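Local structure of periplasmic binding protein/LacI transcriptional regulator (Clostridium phytofermentans, 3BRS) at residues A[54-59]-A[78-83]; A[50-54]-A[71-75]; A[40-44]-A[60-64]; A[24-29]-A[246-251]. The protein probably binds a sugar in the cleft between its two lobes as part of a transport system, its fold resembling the ligand-binding domain of LacI-type regulators. All coordinates share one frame. Residue numbers count along the deposited sequence, not the author numbering.

Interaction 1 of 4, residues A[54-59]-A[78-83]; sequences QNELIE and KTYDAA
Residues 54-59 are alpha-helical, while 78-83 pass from a loop into a short helix; the backbones come closest at Asn-55 and Ala-82 (CA to CA 5.2 Å). Asn-55 is the key side chain. In the m rotamer (chi1 -75°, chi2 9°) its amide reaches across the gap, and ND2 donates an almost straight hydrogen bond of 3.2 Å to Lys-78 O. At the other end of the amide, a water lies 2.6 Å from Asn-55 OD1, 2.7 Å from Gln-54 OE1 and 2.9 Å from Thr-79 OG1, bridging the three side chains. The Gln-54 amide is held mainly by backbone, NE2 by Ala-72 O and OE1 by Ala-74 N. A short, two-ended amide suits a place with a carbonyl on one side and a water on the other. Ala-82 points at the helix, its CB 3.5 Å from Asn-55 CG, a methyl small enough to let the backbones approach. One turn on from Gln-54, Ile-58 (chi1 -65°, chi2 154°) spreads its branches over the small residues: CD1 is 4.1 Å from Thr-79 CG2 and 4.4 Å from Ala-83 CB, and CG2 is 4.3 Å from Ala-82 CB. Thr-79 OG1 also hydrogen-bonds Asp-75 N. This seam lies on one face of the parallel sheet, with Ile-58 and Ala-83 both resting on Leu-71 of strand 68-71 and Ile-58 also touching Ile-11 of strand 7-11.

Interaction 2 of 4, residues A[50-54]-A[71-75]; sequences DYLVQ and LAAAD
Gln-54 stretches its amide along the backbone of Ala-72 to Ala-74 and grips it at two points. With chi1 and chi2 both t and chi3 38°, NE2 donates to Ala-72 O at 2.7 Å and OE1 accepts from Ala-74 N at 2.8 Å; glutamine suits the place because one amide offers both donor and acceptor. NE2 also bonds Pro-12 O, tying in the end of strand 7-11. The helix starts at Tyr-51, with Asp-50 at the N-cap, and the backbones are nearest at Tyr-51 and Ala-74 (CA to CA 5.2 Å). There Tyr-51 CB packs 3.6 Å from Ala-74 CB and 3.9 Å from Asp-75 CB; the p rotamer (chi1 79°) turns the ring alongside Lys-78, its near end lying obliquely by Asp-75 CB. Ala-72 and Ala-73 are extended, and Ala-74 turns to helical angles (-63/-36). The arrangement belongs to the Rossmann-like lobe of periplasmic binding proteins: a helix N terminus beside the loop leaving the C-terminal edge of a parallel sheet, where their interlobe cleft forms.

Interaction 3 of 4, residues A[40-44]-A[60-64]; sequences LEFMA and EAIKR
Strand 39-42 and the chain just beyond it run past the C-terminal end of helix 51-63, and the gap is bridged mainly by side chains: the nearest CA atoms, those of Met-43 and Ala-61, are 8.1 Å apart. The backbone of 40-44 is extended throughout, so Glu-41 and Met-43 both point to the helix while Phe-42 between them points away. The charged contact is a salt bridge. Glu-41 (chi1 -63°, chi2 171°) and Arg-64, long and nearly straight after its m chi1, meet with Arg-64 NH1 2.7 Å from Glu-41 OE1, the carboxylate at the edge of the guanidinium. Glu-41 OE1 also hydrogen-bonds Tyr-7 OH on the adjacent strand 7-11. Strand, connecting loop and helix form a beta-alpha unit of the Rossmann-like lobe, the strand at the edge of the parallel sheet and the helix returning across one sheet face towards strand 68-71. Apolar contact comes from Met-43, whose flexible, unbranched chain (chi1 -54°, chi2 -176°, chi3 59°) can fill this wide gap; its SD lies 4.2 Å from Ala-61 CB, where a small residue leaves room. Met-43 CE makes van der Waals contact with charged groups, 3.5 Å from Glu-60 OE1 and 3.8 Å from Arg-64 NH2, over one guanidinium face. In the solvent-mediated link, a water donates weakly to Phe-42 O at 3.4 Å and accepts from Arg-64 NH1 at 3.0 Å.

Interaction 4 of 4, residues A[24-29]-A[246-251]; sequences VLVEGA and PFNIGY
Leu-25, Phe-247 and Gly-28 carry much of this helix pair, which crosses at -42° with axes 6.4 Å apart. Gly-28 CA is 4.4 Å from Phe-247 CA, and Ala-29 CA is 4.3 Å from Gly-250 CA. Gly-28 and Gly-250 together permit this approach: a CB on Gly-28 would fall 2.1 Å from Phe-247 O, and one on Gly-250 would fall 2.2 Å from Leu-25 O. Phe-247, chi1 t, lays its ring over the bare backbone, Gly-28 CA standing 3.5 Å from the ring centroid in a CH-pi contact. Leu-25, also t at chi1, sends CD1 to 3.5 Å from Ile-249 CG2, and its CA makes a CA-H...O contact with Pro-246 O at 3.4 Å. Similar contacts join Gly-28 CA to Phe-247 O (3.6 Å) and Ala-29 CA to Gly-250 O (3.4 Å); no conventional hydrogen bond crosses. Proline suits the first turn of its helix, where no earlier carbonyl awaits its missing N-H, and Val-24 CG1 packs 3.6 Å from Pro-246 CG. One glycine from each segment gives a close crossing like that of GxxxG-type pairs, though without that sequence motif, here on one sheet face of the N-terminal lobe in a periplasmic-binding-protein fold.

Overall arrangement
From the N terminus, helix 20-36 supplies the first half of interaction 4, which closes only at 246-251 after the chain has built most of the second lobe; the other three contacts nest inside that long loop. Strand 39-42 follows, and interaction 3 closes on the end of helix 51-63. Interactions 1 and 2 start from the same helix, share Gln-54, and close at 78-83 and 71-75. Interactions 1, 2 and 3 cross one another pairwise. Together they bind helix 51-63 to the edge strand, the loop after strand 68-71 and the next short helix. Interaction 4 lies on the other face of the parallel sheet, touching interaction 3 through Leu-40 and Phe-42.

Interaction 1 of 4, residues A[54-59]-A[78-83]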
loop_
_atom_site.group_PDB
_atom_site.type_symbol
_atom_site.label_atom_id
_atom_site.label_comp_id
_atom_site.label_asym_id
_atom_site.label_seq_id
_atom_site.Cartn_x
_atom_site.Cartn_y
_atom_site.Cartn_z
ATOM N N GLN A 54 -10.975 9.989 7.378
ATOM C CA GLN A 54 -10.610 8.735 8.112
ATOM C C GLN A 54 -10.555 8.890 9.610
ATOM O O GLN A 54 -11.059 8.050 10.362
ATOM C CB GLN A 54 -9.269 8.153 7.654
ATOM C CG GLN A 54 -9.281 6.621 7.907
ATOM C CD GLN A 54 -7.912 5.955 7.732
ATOM O OE1 GLN A 54 -6.811 6.528 8.119
ATOM N NE2 GLN A 54 -7.939 4.767 7.059
ATOM N N ASN A 55 -9.991 10.015 10.061
ATOM C CA ASN A 55 -10.065 10.373 11.500
ATOM C C ASN A 55 -11.480 10.521 12.063
ATOM O O ASN A 55 -11.793 10.086 13.192
ATOM C CB ASN A 55 -9.291 11.652 11.754
ATOM C CG ASN A 55 -7.769 11.424 11.739
ATOM O OD1 ASN A 55 -7.250 10.354 11.376
ATOM N ND2 ASN A 55 -7.082 12.411 12.163
ATOM N N GLU A 56 -12.362 11.149 11.319
ATOM C CA GLU A 56 -13.788 11.205 11.707
ATOM C C GLU A 56 -14.396 9.831 11.853
ATOM O O GLU A 56 -15.132 9.588 12.790
ATOM C CB GLU A 56 -14.518 11.930 10.587
ATOM C CG GLU A 56 -14.355 13.435 10.700
ATOM C CD GLU A 56 -15.154 14.196 9.662
ATOM O OE1 GLU A 56 -15.692 13.606 8.658
ATOM O OE2 GLU A 56 -15.227 15.417 9.878
ATOM N N LEU A 57 -14.118 8.936 10.895
ATOM C CA LEU A 57 -14.623 7.521 10.880
ATOM C C LEU A 57 -14.047 6.726 12.051
ATOM O O LEU A 57 -14.727 5.915 12.660
ATOM C CB LEU A 57 -14.152 6.879 9.604
ATOM C CG LEU A 57 -14.906 7.326 8.310
ATOM C CD1 LEU A 57 -14.349 6.643 7.058
ATOM C CD2 LEU A 57 -16.427 7.081 8.351
ATOM N N ILE A 58 -12.772 6.950 12.405
ATOM C CA ILE A 58 -12.279 6.344 13.643
ATOM C C ILE A 58 -13.020 6.851 14.844
ATOM O O ILE A 58 -13.390 6.061 15.683
ATOM C CB ILE A 58 -10.770 6.659 13.858
ATOM C CG1 ILE A 58 -9.922 5.998 12.754
ATOM C CG2 ILE A 58 -10.338 6.358 15.295
ATOM C CD1 ILE A 58 -8.506 6.744 12.473
ATOM N N GLU A 59 -13.204 8.163 14.976
ATOM C CA GLU A 59 -13.952 8.647 16.107
ATOM C C GLU A 59 -15.357 7.924 16.179
ATOM O O GLU A 59 -15.801 7.444 17.269
ATOM C CB GLU A 59 -14.073 10.176 16.045
ATOM C CG GLU A 59 -12.774 10.972 16.280
ATOM C CD GLU A 59 -12.923 12.527 15.963
ATOM O OE1 GLU A 59 -12.169 13.083 15.074
ATOM O OE2 GLU A 59 -13.811 13.172 16.592
ATOM N N LYS A 78 -0.619 11.883 11.189
ATOM C CA LYS A 78 -1.867 12.602 11.558
ATOM C C LYS A 78 -3.033 11.747 11.893
ATOM O O LYS A 78 -3.911 12.206 12.641
ATOM C CB LYS A 78 -2.268 13.608 10.477
ATOM C CG LYS A 78 -0.986 14.103 9.688
ATOM C CD LYS A 78 -1.029 15.498 9.409
ATOM C CE LYS A 78 -0.532 16.160 10.633
ATOM N NZ LYS A 78 0.345 17.313 10.163
ATOM N N THR A 79 -3.025 10.494 11.394
ATOM C CA THR A 79 -3.968 9.468 11.800
ATOM C C THR A 79 -4.096 9.279 13.378
ATOM O O THR A 79 -5.166 9.054 13.953
ATOM C CB THR A 79 -3.575 8.128 11.085
ATOM O OG1 THR A 79 -3.731 8.300 9.705
ATOM C CG2 THR A 79 -4.529 7.035 11.483
ATOM N N TYR A 80 -2.951 9.365 14.022
ATOM C CA TYR A 80 -2.808 9.250 15.443
ATOM C C TYR A 80 -3.679 10.341 16.058
ATOM O O TYR A 80 -4.160 10.177 17.122
ATOM C CB TYR A 80 -1.325 9.424 15.801
ATOM C CG TYR A 80 -1.035 9.584 17.293
ATOM C CD1 TYR A 80 -0.764 8.481 18.066
ATOM C CD2 TYR A 80 -0.978 10.869 17.913
ATOM C CE1 TYR A 80 -0.493 8.562 19.448
ATOM C CE2 TYR A 80 -0.687 10.963 19.336
ATOM C CZ TYR A 80 -0.472 9.799 20.059
ATOM O OH TYR A 80 -0.210 9.837 21.392
ATOM N N ASP A 81 -3.900 11.461 15.395
ATOM C CA ASP A 81 -4.731 12.478 16.053
ATOM C C ASP A 81 -6.054 11.876 16.497
ATOM O O ASP A 81 -6.729 12.406 17.394
ATOM C CB ASP A 81 -5.006 13.670 15.110
ATOM C CG ASP A 81 -3.742 14.476 14.824
ATOM O OD1 ASP A 81 -2.840 14.422 15.691
ATOM O OD2 ASP A 81 -3.636 15.133 13.762
ATOM N N ALA A 82 -6.466 10.801 15.842
ATOM C CA ALA A 82 -7.771 10.279 16.150
ATOM C C ALA A 82 -7.536 8.911 16.717
ATOM O O ALA A 82 -8.218 8.533 17.669
ATOM C CB ALA A 82 -8.666 10.251 14.927
ATOM N N ALA A 83 -6.582 8.179 16.149
ATOM C CA ALA A 83 -6.325 6.800 16.669
ATOM C C ALA A 83 -5.698 6.694 18.087
ATOM O O ALA A 83 -5.788 5.619 18.731
ATOM C CB ALA A 83 -5.594 5.921 15.671
HETATM O O HOH W 1 -6.492 8.967 9.313
#

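Interaction 2 of 4, residues A[50-54]-A[71-75]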
loop_
_atom_site.group_PDB
_atom_site.type_symbol
_atom_site.label_atom_id
_atom_site.label_comp_id
_atom_site.label_asym_id
_atom_site.label_seq_id
_atom_site.Cartn_x
_atom_site.Cartn_y
_atom_site.Cartn_z
ATOM N N ASP A 50 -7.660 10.946 2.123
ATOM C CA ASP A 50 -8.516 11.792 2.949
ATOM C C ASP A 50 -8.362 11.443 4.439
ATOM O O ASP A 50 -9.252 10.956 5.125
ATOM C CB ASP A 50 -9.951 11.669 2.433
ATOM C CG ASP A 50 -10.819 12.775 2.906
ATOM O OD1 ASP A 50 -10.381 13.636 3.706
ATOM O OD2 ASP A 50 -11.997 12.814 2.469
ATOM N N TYR A 51 -7.218 11.703 5.006
ATOM C CA TYR A 51 -7.058 11.333 6.443
ATOM C C TYR A 51 -8.047 12.065 7.390
ATOM O O TYR A 51 -8.281 11.582 8.510
ATOM C CB TYR A 51 -5.545 11.436 6.940
ATOM C CG TYR A 51 -5.094 12.860 7.235
ATOM C CD1 TYR A 51 -5.467 13.497 8.447
ATOM C CD2 TYR A 51 -4.384 13.590 6.296
ATOM C CE1 TYR A 51 -5.115 14.842 8.762
ATOM C CE2 TYR A 51 -4.053 14.975 6.587
ATOM C CZ TYR A 51 -4.425 15.545 7.825
ATOM O OH TYR A 51 -4.099 16.818 8.195
ATOM N N LEU A 52 -8.659 13.180 6.967
ATOM C CA LEU A 52 -9.387 13.994 7.940
ATOM C C LEU A 52 -10.732 13.260 8.160
ATOM O O LEU A 52 -11.338 13.209 9.270
ATOM C CB LEU A 52 -9.606 15.414 7.367
ATOM C CG LEU A 52 -8.487 16.429 7.720
ATOM C CD1 LEU A 52 -8.503 17.781 7.021
ATOM C CD2 LEU A 52 -8.571 16.671 9.182
ATOM N N VAL A 53 -11.108 12.591 7.073
ATOM C CA VAL A 53 -12.347 11.873 6.979
ATOM C C VAL A 53 -12.145 10.539 7.583
ATOM O O VAL A 53 -13.055 10.014 8.243
ATOM C CB VAL A 53 -12.857 11.805 5.558
ATOM C CG1 VAL A 53 -13.960 10.777 5.420
ATOM C CG2 VAL A 53 -13.508 13.175 5.181
ATOM N N GLN A 54 -10.975 9.989 7.378
ATOM C CA GLN A 54 -10.610 8.735 8.112
ATOM C C GLN A 54 -10.555 8.890 9.610
ATOM O O GLN A 54 -11.059 8.050 10.362
ATOM C CB GLN A 54 -9.269 8.153 7.654
ATOM C CG GLN A 54 -9.281 6.621 7.907
ATOM C CD GLN A 54 -7.912 5.955 7.732
ATOM O OE1 GLN A 54 -6.811 6.528 8.119
ATOM N NE2 GLN A 54 -7.939 4.767 7.059
ATOM N N LEU A 71 -6.941 -0.970 11.296
ATOM C CA LEU A 71 -6.873 0.341 10.754
ATOM C C LEU A 71 -5.743 0.370 9.810
ATOM O O LEU A 71 -4.646 -0.042 10.203
ATOM C CB LEU A 71 -6.665 1.371 11.890
ATOM C CG LEU A 71 -6.298 2.784 11.462
ATOM C CD1 LEU A 71 -7.408 3.450 10.585
ATOM C CD2 LEU A 71 -5.981 3.607 12.736
ATOM N N ALA A 72 -5.990 0.853 8.579
ATOM C CA ALA A 72 -4.872 1.125 7.622
ATOM C C ALA A 72 -4.740 2.639 7.679
ATOM O O ALA A 72 -5.682 3.350 7.350
ATOM C CB ALA A 72 -5.157 0.584 6.231
ATOM N N ALA A 73 -3.627 3.122 8.272
ATOM C CA ALA A 73 -3.550 4.543 8.668
ATOM C C ALA A 73 -3.337 5.358 7.414
ATOM O O ALA A 73 -2.307 5.244 6.698
ATOM C CB ALA A 73 -2.400 4.733 9.620
ATOM N N ALA A 74 -4.211 6.309 7.172
ATOM C CA ALA A 74 -4.015 7.162 5.966
ATOM C C ALA A 74 -2.717 7.990 6.008
ATOM O O ALA A 74 -2.120 8.281 4.994
ATOM C CB ALA A 74 -5.242 8.052 5.698
ATOM N N ASP A 75 -2.344 8.444 7.184
ATOM C CA ASP A 75 -1.244 9.366 7.322
ATOM C C ASP A 75 -0.314 8.894 8.439
ATOM O O ASP A 75 -0.742 8.644 9.588
ATOM C CB ASP A 75 -1.808 10.789 7.686
ATOM C CG ASP A 75 -0.768 11.831 7.461
ATOM O OD1 ASP A 75 0.040 11.989 8.349
ATOM O OD2 ASP A 75 -0.630 12.360 6.347
#

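Interaction 3 of 4, residues A[40-44]-A[60-64]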
loop_
_atom_site.group_PDB
_atom_site.type_symbol
_atom_site.label_atom_id
_atom_site.label_comp_id
_atom_site.label_asym_id
_atom_site.label_seq_id
_atom_site.Cartn_x
_atom_site.Cartn_y
_atom_site.Cartn_z
ATOM N N LEU A 40 -18.304 -8.151 11.857
ATOM C CA LEU A 40 -17.279 -7.275 11.214
ATOM C C LEU A 40 -17.987 -6.210 10.364
ATOM O O LEU A 40 -18.731 -6.551 9.426
ATOM C CB LEU A 40 -16.385 -8.081 10.265
ATOM C CG LEU A 40 -14.861 -7.837 10.075
ATOM C CD1 LEU A 40 -14.400 -8.309 8.704
ATOM C CD2 LEU A 40 -14.265 -6.441 10.443
ATOM N N GLU A 41 -17.772 -4.930 10.697
ATOM C CA GLU A 41 -18.213 -3.853 9.811
ATOM C C GLU A 41 -16.950 -3.206 9.113
ATOM O O GLU A 41 -15.834 -3.292 9.646
ATOM C CB GLU A 41 -19.112 -2.842 10.589
ATOM C CG GLU A 41 -20.500 -3.384 11.195
ATOM C CD GLU A 41 -21.240 -2.356 12.153
ATOM O OE1 GLU A 41 -20.603 -1.346 12.644
ATOM O OE2 GLU A 41 -22.507 -2.538 12.413
ATOM N N PHE A 42 -17.119 -2.622 7.901
ATOM C CA PHE A 42 -16.125 -1.743 7.215
ATOM C C PHE A 42 -16.567 -0.277 7.106
ATOM O O PHE A 42 -17.746 0.006 6.950
ATOM C CB PHE A 42 -15.875 -2.283 5.835
ATOM C CG PHE A 42 -15.332 -3.668 5.845
ATOM C CD1 PHE A 42 -13.932 -3.882 5.867
ATOM C CD2 PHE A 42 -16.166 -4.763 5.876
ATOM C CE1 PHE A 42 -13.363 -5.217 5.872
ATOM C CE2 PHE A 42 -15.605 -6.102 5.907
ATOM C CZ PHE A 42 -14.180 -6.295 5.922
ATOM N N MET A 43 -15.645 0.643 7.281
ATOM C CA MET A 43 -15.917 2.066 7.208
ATOM C C MET A 43 -14.657 2.569 6.485
ATOM O O MET A 43 -13.607 2.092 6.814
ATOM C CB MET A 43 -15.985 2.724 8.626
ATOM C CG MET A 43 -16.993 2.076 9.658
ATOM S SD MET A 43 -17.076 2.993 11.236
ATOM C CE MET A 43 -17.592 4.682 10.991
ATOM N N ALA A 44 -14.744 3.504 5.523
ATOM C CA ALA A 44 -13.559 3.947 4.802
ATOM C C ALA A 44 -13.983 5.233 4.138
ATOM O O ALA A 44 -15.194 5.416 3.852
ATOM C CB ALA A 44 -13.091 2.882 3.733
ATOM N N GLU A 60 -16.051 7.886 15.025
ATOM C CA GLU A 60 -17.345 7.205 14.854
ATOM C C GLU A 60 -17.216 5.701 15.240
ATOM O O GLU A 60 -18.145 5.127 15.858
ATOM C CB GLU A 60 -17.854 7.337 13.402
ATOM C CG GLU A 60 -18.406 8.743 12.978
ATOM C CD GLU A 60 -18.605 8.944 11.400
ATOM O OE1 GLU A 60 -18.761 7.922 10.661
ATOM O OE2 GLU A 60 -18.603 10.133 10.929
ATOM N N ALA A 61 -16.106 5.068 14.839
ATOM C CA ALA A 61 -15.814 3.638 15.123
ATOM C C ALA A 61 -15.806 3.407 16.644
ATOM O O ALA A 61 -16.485 2.551 17.182
ATOM C CB ALA A 61 -14.381 3.215 14.498
ATOM N N ILE A 62 -15.066 4.269 17.333
ATOM C CA ILE A 62 -14.936 4.253 18.784
ATOM C C ILE A 62 -16.292 4.380 19.476
ATOM O O ILE A 62 -16.538 3.638 20.405
ATOM C CB ILE A 62 -14.045 5.389 19.286
ATOM C CG1 ILE A 62 -12.575 5.187 18.827
ATOM C CG2 ILE A 62 -14.176 5.566 20.868
ATOM C CD1 ILE A 62 -11.795 6.470 18.927
ATOM N N LYS A 63 -17.147 5.299 19.030
ATOM C CA LYS A 63 -18.525 5.375 19.566
ATOM C C LYS A 63 -19.434 4.197 19.255
ATOM O O LYS A 63 -20.450 4.013 19.922
ATOM C CB LYS A 63 -19.231 6.652 19.121
ATOM C CG LYS A 63 -18.459 7.946 19.348
ATOM C CD LYS A 63 -18.572 8.442 20.771
ATOM C CE LYS A 63 -18.323 9.983 20.851
ATOM N NZ LYS A 63 -18.657 10.639 22.197
ATOM N N ARG A 64 -19.089 3.359 18.288
ATOM C CA ARG A 64 -19.832 2.092 18.132
ATOM C C ARG A 64 -19.458 1.010 19.141
ATOM O O ARG A 64 -20.094 -0.009 19.188
ATOM C CB ARG A 64 -19.722 1.542 16.737
ATOM C CG ARG A 64 -20.410 2.437 15.709
ATOM C CD ARG A 64 -20.477 1.754 14.338
ATOM N NE ARG A 64 -20.738 2.763 13.276
ATOM C CZ ARG A 64 -20.897 2.431 12.010
ATOM N NH1 ARG A 64 -20.809 1.121 11.658
ATOM N NH2 ARG A 64 -21.123 3.401 11.113
HETATM O O HOH W 2 -20.547 0.570 8.748
#

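Interaction 4 of 4, residues A[24-29]-A[246-251]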
loop_
_atom_site.group_PDB
_atom_site.type_symbol
_atom_site.label_atom_id
_atom_site.label_comp_id
_atom_site.label_asym_id
_atom_site.label_seq_id
_atom_site.Cartn_x
_atom_site.Cartn_y
_atom_site.Cartn_z
ATOM N N VAL A 24 -9.361 -7.467 -2.134
ATOM C CA VAL A 24 -8.986 -8.780 -1.626
ATOM C C VAL A 24 -8.726 -8.817 -0.109
ATOM O O VAL A 24 -9.038 -9.810 0.564
ATOM C CB VAL A 24 -7.806 -9.273 -2.422
ATOM C CG1 VAL A 24 -7.138 -10.462 -1.776
ATOM C CG2 VAL A 24 -8.276 -9.624 -3.870
ATOM N N LEU A 25 -8.206 -7.695 0.437
ATOM C CA LEU A 25 -7.966 -7.518 1.886
ATOM C C LEU A 25 -9.297 -7.686 2.577
ATOM O O LEU A 25 -9.437 -8.370 3.598
ATOM C CB LEU A 25 -7.430 -6.116 2.127
ATOM C CG LEU A 25 -6.976 -5.940 3.577
ATOM C CD1 LEU A 25 -5.598 -5.301 3.696
ATOM C CD2 LEU A 25 -8.011 -5.162 4.310
ATOM N N VAL A 26 -10.303 -7.069 2.013
ATOM C CA VAL A 26 -11.673 -7.153 2.567
ATOM C C VAL A 26 -12.119 -8.592 2.514
ATOM O O VAL A 26 -12.630 -9.110 3.507
ATOM C CB VAL A 26 -12.601 -6.220 1.744
ATOM C CG1 VAL A 26 -14.075 -6.553 1.942
ATOM C CG2 VAL A 26 -12.364 -4.785 2.185
ATOM N N GLU A 27 -11.920 -9.277 1.379
ATOM C CA GLU A 27 -12.275 -10.700 1.306
ATOM C C GLU A 27 -11.584 -11.503 2.305
ATOM O O GLU A 27 -12.215 -12.384 2.883
ATOM C CB GLU A 27 -12.035 -11.286 -0.096
ATOM C CG GLU A 27 -12.770 -10.468 -1.184
ATOM C CD GLU A 27 -12.525 -10.975 -2.607
ATOM O OE1 GLU A 27 -11.673 -10.363 -3.318
ATOM O OE2 GLU A 27 -13.175 -12.005 -2.971
ATOM N N GLY A 28 -10.281 -11.248 2.559
ATOM C CA GLY A 28 -9.614 -12.074 3.541
ATOM C C GLY A 28 -10.137 -11.874 4.949
ATOM O O GLY A 28 -10.197 -12.778 5.695
ATOM N N ALA A 29 -10.446 -10.644 5.349
ATOM C CA ALA A 29 -10.940 -10.378 6.670
ATOM C C ALA A 29 -12.404 -10.886 6.808
ATOM O O ALA A 29 -12.816 -11.453 7.836
ATOM C CB ALA A 29 -10.844 -8.874 6.939
ATOM N N PRO A 246 -2.660 -9.392 -0.032
ATOM C CA PRO A 246 -3.661 -8.654 0.730
ATOM C C PRO A 246 -4.648 -9.565 1.378
ATOM O O PRO A 246 -5.150 -9.242 2.455
ATOM C CB PRO A 246 -4.338 -7.794 -0.331
ATOM C CG PRO A 246 -4.107 -8.564 -1.587
ATOM C CD PRO A 246 -2.708 -9.008 -1.448
ATOM N N PHE A 247 -4.919 -10.726 0.760
ATOM C CA PHE A 247 -5.857 -11.652 1.389
ATOM C C PHE A 247 -5.336 -12.005 2.800
ATOM O O PHE A 247 -6.074 -11.897 3.823
ATOM C CB PHE A 247 -6.026 -12.914 0.500
ATOM C CG PHE A 247 -7.131 -13.773 0.954
ATOM C CD1 PHE A 247 -6.902 -14.769 1.909
ATOM C CD2 PHE A 247 -8.455 -13.547 0.494
ATOM C CE1 PHE A 247 -7.989 -15.574 2.389
ATOM C CE2 PHE A 247 -9.543 -14.342 0.968
ATOM C CZ PHE A 247 -9.301 -15.343 1.908
ATOM N N ASN A 248 -4.040 -12.369 2.875
ATOM C CA ASN A 248 -3.438 -12.669 4.154
ATOM C C ASN A 248 -3.354 -11.521 5.124
ATOM O O ASN A 248 -3.473 -11.763 6.321
ATOM C CB ASN A 248 -2.098 -13.250 3.953
ATOM C CG ASN A 248 -2.215 -14.668 3.442
ATOM O OD1 ASN A 248 -1.327 -15.198 2.801
ATOM N ND2 ASN A 248 -3.375 -15.269 3.680
ATOM N N ILE A 249 -3.101 -10.294 4.649
ATOM C CA ILE A 249 -3.167 -9.149 5.588
ATOM C C ILE A 249 -4.480 -9.059 6.312
ATOM O O ILE A 249 -4.498 -8.796 7.555
ATOM C CB ILE A 249 -2.880 -7.798 4.910
ATOM C CG1 ILE A 249 -1.397 -7.753 4.572
ATOM C CG2 ILE A 249 -3.171 -6.567 5.912
ATOM C CD1 ILE A 249 -1.025 -6.831 3.350
ATOM N N GLY A 250 -5.582 -9.208 5.568
ATOM C CA GLY A 250 -6.919 -9.088 6.172
ATOM C C GLY A 250 -7.279 -10.276 7.042
ATOM O O GLY A 250 -7.849 -10.114 8.106
ATOM N N TYR A 251 -6.998 -11.485 6.537
ATOM C CA TYR A 251 -7.252 -12.682 7.229
ATOM C C TYR A 251 -6.558 -12.640 8.619
ATOM O O TYR A 251 -7.205 -12.728 9.677
ATOM C CB TYR A 251 -6.856 -13.904 6.305
ATOM C CG TYR A 251 -7.283 -15.202 6.918
ATOM C CD1 TYR A 251 -6.592 -15.761 7.983
ATOM C CD2 TYR A 251 -8.447 -15.827 6.486
ATOM C CE1 TYR A 251 -7.059 -16.942 8.626
ATOM C CE2 TYR A 251 -8.940 -16.993 7.101
ATOM C CZ TYR A 251 -8.251 -17.551 8.155
ATOM O OH TYR A 251 -8.781 -18.715 8.693
#